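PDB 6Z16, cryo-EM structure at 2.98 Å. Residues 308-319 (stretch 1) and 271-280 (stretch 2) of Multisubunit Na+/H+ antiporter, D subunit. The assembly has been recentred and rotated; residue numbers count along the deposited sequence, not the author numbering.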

ATOM      1  N   VAL D 308       6.780  28.511 -66.991  1.00 39.45           N
ATOM      2  CA  VAL D 308       7.777  28.414 -65.925  1.00 43.18           C
ATOM      3  C   VAL D 308       9.137  28.891 -66.422  1.00 37.96           C
ATOM      4  O   VAL D 308       9.850  29.613 -65.713  1.00 29.42           O
ATOM      5  CB  VAL D 308       7.822  26.981 -65.355  1.00 47.73           C
ATOM      6  CG1 VAL D 308       8.981  26.801 -64.416  1.00 40.12           C
ATOM      7  CG2 VAL D 308       6.561  26.697 -64.575  1.00 48.41           C
ATOM      8  N   GLY D 309       9.480  28.563 -67.674  1.00 44.10           N
ATOM      9  CA  GLY D 309      10.729  29.055 -68.246  1.00 42.10           C
ATOM     10  C   GLY D 309      10.781  30.566 -68.383  1.00 31.87           C
ATOM     11  O   GLY D 309      11.816  31.186 -68.119  1.00 31.89           O
ATOM     12  N   VAL D 310       9.658  31.179 -68.773  1.00 35.67           N
ATOM     13  CA  VAL D 310       9.591  32.641 -68.878  1.00 37.37           C
ATOM     14  C   VAL D 310       9.753  33.293 -67.504  1.00 30.52           C
ATOM     15  O   VAL D 310      10.456  34.305 -67.354  1.00 27.26           O
ATOM     16  CB  VAL D 310       8.276  33.066 -69.559  1.00 35.69           C
ATOM     17  CG1 VAL D 310       8.152  34.578 -69.614  1.00 26.15           C
ATOM     18  CG2 VAL D 310       8.197  32.491 -70.952  1.00 31.77           C
ATOM     19  N   MET D 311       9.137  32.701 -66.474  1.00 33.79           N
ATOM     20  CA  MET D 311       9.268  33.245 -65.123  1.00 33.44           C
ATOM     21  C   MET D 311      10.690  33.116 -64.589  1.00 36.98           C
ATOM     22  O   MET D 311      11.190  34.028 -63.922  1.00 30.99           O
ATOM     23  CB  MET D 311       8.290  32.549 -64.185  1.00 27.03           C
ATOM     24  CG  MET D 311       6.862  32.906 -64.443  1.00 38.75           C
ATOM     25  SD  MET D 311       5.754  32.154 -63.263  1.00 52.67           S
ATOM     26  CE  MET D 311       5.522  30.524 -63.923  1.00 60.79           C
ATOM     27  N   ILE D 312      11.356  31.994 -64.878  1.00 41.86           N
ATOM     28  CA  ILE D 312      12.736  31.807 -64.431  1.00 44.46           C
ATOM     29  C   ILE D 312      13.669  32.778 -65.147  1.00 37.28           C
ATOM     30  O   ILE D 312      14.601  33.325 -64.538  1.00 31.38           O
ATOM     31  CB  ILE D 312      13.161  30.336 -64.614  1.00 38.03           C
ATOM     32  CG1 ILE D 312      12.334  29.441 -63.701  1.00 39.44           C
ATOM     33  CG2 ILE D 312      14.627  30.119 -64.292  1.00 30.47           C
ATOM     34  CD1 ILE D 312      12.485  29.754 -62.244  1.00 36.56           C
ATOM     35  N   PHE D 313      13.405  33.051 -66.429  1.00 43.38           N
ATOM     36  CA  PHE D 313      14.191  34.063 -67.127  1.00 38.90           C
ATOM     37  C   PHE D 313      13.954  35.457 -66.565  1.00 30.88           C
ATOM     38  O   PHE D 313      14.871  36.283 -66.556  1.00 29.52           O
ATOM     39  CB  PHE D 313      13.897  34.048 -68.624  1.00 33.09           C
ATOM     40  CG  PHE D 313      14.731  35.020 -69.387  1.00 50.38           C
ATOM     41  CD1 PHE D 313      16.076  34.778 -69.584  1.00 54.88           C
ATOM     42  CD2 PHE D 313      14.188  36.196 -69.868  1.00 57.61           C
ATOM     43  CE1 PHE D 313      16.857  35.676 -70.257  1.00 57.18           C
ATOM     44  CE2 PHE D 313      14.966  37.101 -70.542  1.00 54.86           C
ATOM     45  CZ  PHE D 313      16.299  36.842 -70.733  1.00 59.34           C
ATOM     46  N   GLY D 314      12.741  35.737 -66.094  1.00 31.57           N
ATOM     47  CA  GLY D 314      12.513  36.982 -65.385  1.00 33.46           C
ATOM     48  C   GLY D 314      13.248  37.056 -64.062  1.00 35.72           C
ATOM     49  O   GLY D 314      13.691  38.134 -63.655  1.00 30.30           O
ATOM     50  N   ILE D 315      13.374  35.919 -63.369  1.00 41.06           N
ATOM     51  CA  ILE D 315      14.132  35.879 -62.119  1.00 43.94           C
ATOM     52  C   ILE D 315      15.620  36.111 -62.379  1.00 53.15           C
ATOM     53  O   ILE D 315      16.293  36.801 -61.601  1.00 51.08           O
ATOM     54  CB  ILE D 315      13.874  34.545 -61.380  1.00 37.50           C
ATOM     55  CG1 ILE D 315      12.417  34.443 -60.940  1.00 30.21           C
ATOM     56  CG2 ILE D 315      14.748  34.398 -60.145  1.00 21.83           C
ATOM     57  CD1 ILE D 315      12.024  33.067 -60.460  1.00 26.62           C
ATOM     58  N   SER D 316      16.133  35.625 -63.516  1.00 56.63           N
ATOM     59  CA  SER D 316      17.571  35.627 -63.795  1.00 42.00           C
ATOM     60  C   SER D 316      18.170  37.015 -64.005  1.00 41.73           C
ATOM     61  O   SER D 316      19.386  37.121 -64.175  1.00 41.16           O
ATOM     62  CB  SER D 316      17.862  34.778 -65.027  1.00 30.24           C
ATOM     63  OG  SER D 316      17.328  35.380 -66.186  1.00 32.77           O
ATOM     64  N   ILE D 317      17.363  38.071 -64.018  1.00 48.92           N
ATOM     65  CA  ILE D 317      17.847  39.442 -64.107  1.00 48.34           C
ATOM     66  C   ILE D 317      17.553  40.126 -62.777  1.00 62.76           C
ATOM     67  O   ILE D 317      16.416  40.087 -62.294  1.00 79.69           O
ATOM     68  CB  ILE D 317      17.172  40.189 -65.268  1.00 43.89           C
ATOM     69  CG1 ILE D 317      17.316  39.410 -66.568  1.00 44.73           C
ATOM     70  CG2 ILE D 317      17.793  41.550 -65.456  1.00 44.91           C
ATOM     71  CD1 ILE D 317      16.420  39.915 -67.661  1.00 49.80           C
ATOM     72  N   MET D 318      18.560  40.755 -62.182  1.00 70.31           N
ATOM     73  CA  MET D 318      18.363  41.453 -60.908  1.00 71.32           C
ATOM     74  C   MET D 318      17.980  42.913 -61.104  1.00 72.27           C
ATOM     75  O   MET D 318      18.587  43.818 -60.537  1.00 76.08           O
ATOM     76  CB  MET D 318      19.606  41.341 -60.036  1.00 95.43           C
ATOM     77  CG  MET D 318      19.772  40.017 -59.323  1.00116.52           C
ATOM     78  SD  MET D 318      18.478  39.688 -58.103  1.00127.72           S
ATOM     79  CE  MET D 318      17.503  38.432 -58.924  1.00118.30           C
ATOM     80  N   THR D 319      16.968  43.142 -61.900  1.00 66.19           N
ATOM     81  CA  THR D 319      16.402  44.462 -62.035  1.00 66.71           C
ATOM     82  C   THR D 319      14.976  44.457 -61.505  1.00 61.41           C
ATOM     83  O   THR D 319      14.273  43.452 -61.641  1.00 57.08           O
ATOM     84  CB  THR D 319      16.409  44.925 -63.494  1.00 68.60           C
ATOM     85  OG1 THR D 319      15.684  43.987 -64.294  1.00 69.79           O
ATOM     86  CG2 THR D 319      17.827  45.033 -64.000  1.00 68.04           C
TER
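Stretch 2, residues 271-280: THTLLAWLAL

Where small residues meet, two helices can approach until side chain touches backbone, and this antiparallel pair from the antiporter D subunit is a compact example. Stretch 2 is helical throughout, from Thr 271 to Leu 280, and its helix extends beyond both ends of the segment. In stretch 1 the helix enters from earlier in the chain and carries Val 308 through Ile 315 in helical conformation; by Ile 317 the backbone is extended, leading to Thr 319 at the N-cap of a further helix. The N-to-C directions differ by 162°, and the axes approach to 8.2 Å. Accordingly the register runs in reverse: CA of Gly 309 lies 4.7 Å from CA of Ala 279, and CA of Ser 316 lies 5.1 Å from CA of His 272.

Ala 279 points toward stretch 1, and its methyl sits against three residues of stretch 1. Its CB lies 3.5 Å from Gly 309 O, 3.5 Å from Phe 313 N, 3.7 Å from Phe 313 CB and 3.8 Å from Ile 312 CG2. Gly 309 has no side chain, and a CB there would come tightly against Ala 279 O. One turn earlier in stretch 2, Leu 275 takes up the packing: its CD2 is 4.4 Å from Ile 312 CG2, and its CB is 3.8 Å from Ser 316 CB. The hydroxyl of Ser 316 is engaged within its own stretch, OG donating to Phe 313 O at 2.6 Å.

Beyond this, the His 272 ring meets the chain leaving the helix, with CD2 3.3 Å from Ser 316 O and NE2 3.3 Å from Met 318 CG. The sulfur of the poorly ordered Met 318 lies obliquely to that ring. No hydrogen bond crosses the interface, which buries 475 Å² and rests on close packing.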

ATOM      1  N   THR D 271      25.703  32.487 -61.082  1.00 42.72           N
ATOM      2  CA  THR D 271      24.383  31.930 -60.804  1.00 40.69           C
ATOM      3  C   THR D 271      23.336  32.483 -61.760  1.00 38.08           C
ATOM      4  O   THR D 271      22.460  31.743 -62.225  1.00 34.53           O
ATOM      5  CB  THR D 271      23.993  32.209 -59.354  1.00 43.95           C
ATOM      6  OG1 THR D 271      24.012  33.620 -59.114  1.00 46.13           O
ATOM      7  CG2 THR D 271      24.953  31.528 -58.404  1.00 39.31           C
ATOM      8  N   HIS D 272      23.443  33.766 -62.113  1.00 34.84           N
ATOM      9  CA  HIS D 272      22.460  34.329 -63.027  1.00 27.70           C
ATOM     10  C   HIS D 272      22.668  33.885 -64.465  1.00 25.38           C
ATOM     11  O   HIS D 272      21.678  33.700 -65.181  1.00 27.59           O
ATOM     12  CB  HIS D 272      22.441  35.850 -62.923  1.00 32.11           C
ATOM     13  CG  HIS D 272      21.866  36.333 -61.635  1.00 46.59           C
ATOM     14  ND1 HIS D 272      22.642  36.736 -60.574  1.00 51.75           N
ATOM     15  CD2 HIS D 272      20.586  36.375 -61.200  1.00 57.17           C
ATOM     16  CE1 HIS D 272      21.862  37.064 -59.561  1.00 53.96           C
ATOM     17  NE2 HIS D 272      20.611  36.845 -59.913  1.00 60.72           N
ATOM     18  N   THR D 273      23.909  33.668 -64.913  1.00 22.29           N
ATOM     19  CA  THR D 273      24.051  33.137 -66.266  1.00 23.43           C
ATOM     20  C   THR D 273      23.631  31.669 -66.334  1.00 29.93           C
ATOM     21  O   THR D 273      23.081  31.234 -67.360  1.00 36.42           O
ATOM     22  CB  THR D 273      25.471  33.364 -66.803  1.00 14.94           C
ATOM     23  OG1 THR D 273      25.517  32.983 -68.180  1.00 23.57           O
ATOM     24  CG2 THR D 273      26.512  32.584 -66.064  1.00 14.49           C
ATOM     25  N   LEU D 274      23.780  30.922 -65.231  1.00 27.27           N
ATOM     26  CA  LEU D 274      23.239  29.568 -65.186  1.00 31.90           C
ATOM     27  C   LEU D 274      21.715  29.570 -65.253  1.00 42.31           C
ATOM     28  O   LEU D 274      21.121  28.769 -65.991  1.00 44.71           O
ATOM     29  CB  LEU D 274      23.716  28.856 -63.925  1.00 39.19           C
ATOM     30  CG  LEU D 274      23.226  27.417 -63.775  1.00 35.85           C
ATOM     31  CD1 LEU D 274      23.731  26.575 -64.917  1.00 29.71           C
ATOM     32  CD2 LEU D 274      23.670  26.843 -62.453  1.00 34.38           C
ATOM     33  N   LEU D 275      21.073  30.480 -64.509  1.00 41.96           N
ATOM     34  CA  LEU D 275      19.615  30.589 -64.542  1.00 37.61           C
ATOM     35  C   LEU D 275      19.114  31.008 -65.916  1.00 40.67           C
ATOM     36  O   LEU D 275      18.080  30.514 -66.378  1.00 42.65           O
ATOM     37  CB  LEU D 275      19.132  31.579 -63.483  1.00 41.18           C
ATOM     38  CG  LEU D 275      19.193  31.131 -62.029  1.00 43.56           C
ATOM     39  CD1 LEU D 275      18.844  32.273 -61.106  1.00 50.46           C
ATOM     40  CD2 LEU D 275      18.245  29.968 -61.828  1.00 33.09           C
ATOM     41  N   ALA D 276      19.854  31.895 -66.589  1.00 38.92           N
ATOM     42  CA  ALA D 276      19.483  32.333 -67.930  1.00 28.47           C
ATOM     43  C   ALA D 276      19.505  31.177 -68.924  1.00 33.73           C
ATOM     44  O   ALA D 276      18.551  30.994 -69.693  1.00 36.34           O
ATOM     45  CB  ALA D 276      20.413  33.452 -68.385  1.00 30.88           C
ATOM     46  N   TRP D 277      20.567  30.360 -68.902  1.00 37.31           N
ATOM     47  CA  TRP D 277      20.614  29.260 -69.868  1.00 37.82           C
ATOM     48  C   TRP D 277      19.612  28.152 -69.550  1.00 28.24           C
ATOM     49  O   TRP D 277      19.024  27.575 -70.480  1.00 23.90           O
ATOM     50  CB  TRP D 277      22.022  28.686 -69.986  1.00 49.93           C
ATOM     51  CG  TRP D 277      22.960  29.611 -70.682  1.00 86.47           C
ATOM     52  CD1 TRP D 277      24.004  30.284 -70.134  1.00 97.30           C
ATOM     53  CD2 TRP D 277      22.888  30.030 -72.053  1.00116.71           C
ATOM     54  NE1 TRP D 277      24.616  31.064 -71.080  1.00107.16           N
ATOM     55  CE2 TRP D 277      23.945  30.930 -72.268  1.00120.23           C
ATOM     56  CE3 TRP D 277      22.044  29.712 -73.125  1.00122.67           C
ATOM     57  CZ2 TRP D 277      24.182  31.522 -73.509  1.00122.24           C
ATOM     58  CZ3 TRP D 277      22.279  30.301 -74.355  1.00112.33           C
ATOM     59  CH2 TRP D 277      23.340  31.194 -74.536  1.00109.85           C
ATOM     60  N   LEU D 278      19.371  27.868 -68.263  1.00 29.35           N
ATOM     61  CA  LEU D 278      18.358  26.872 -67.916  1.00 38.83           C
ATOM     62  C   LEU D 278      16.959  27.344 -68.301  1.00 38.70           C
ATOM     63  O   LEU D 278      16.133  26.547 -68.768  1.00 34.31           O
ATOM     64  CB  LEU D 278      18.420  26.546 -66.425  1.00 55.76           C
ATOM     65  CG  LEU D 278      19.670  25.847 -65.892  1.00 60.66           C
ATOM     66  CD1 LEU D 278      19.614  25.750 -64.384  1.00 55.91           C
ATOM     67  CD2 LEU D 278      19.869  24.481 -66.517  1.00 51.23           C
ATOM     68  N   ALA D 279      16.694  28.646 -68.157  1.00 44.87           N
ATOM     69  CA  ALA D 279      15.398  29.195 -68.536  1.00 33.30           C
ATOM     70  C   ALA D 279      15.187  29.166 -70.042  1.00 31.54           C
ATOM     71  O   ALA D 279      14.076  28.870 -70.506  1.00 32.46           O
ATOM     72  CB  ALA D 279      15.272  30.619 -68.015  1.00 26.54           C
ATOM     73  N   LEU D 280      16.231  29.485 -70.821  1.00 38.19           N
ATOM     74  CA  LEU D 280      16.114  29.413 -72.278  1.00 43.44           C
ATOM     75  C   LEU D 280      15.846  27.990 -72.743  1.00 35.71           C
ATOM     76  O   LEU D 280      14.988  27.766 -73.610  1.00 37.99           O
ATOM     77  CB  LEU D 280      17.374  29.956 -72.949  1.00 48.51           C
ATOM     78  CG  LEU D 280      17.643  31.453 -72.824  1.00 58.08           C
ATOM     79  CD1 LEU D 280      18.974  31.808 -73.464  1.00 53.18           C
ATOM     80  CD2 LEU D 280      16.510  32.259 -73.427  1.00 53.75           C
TER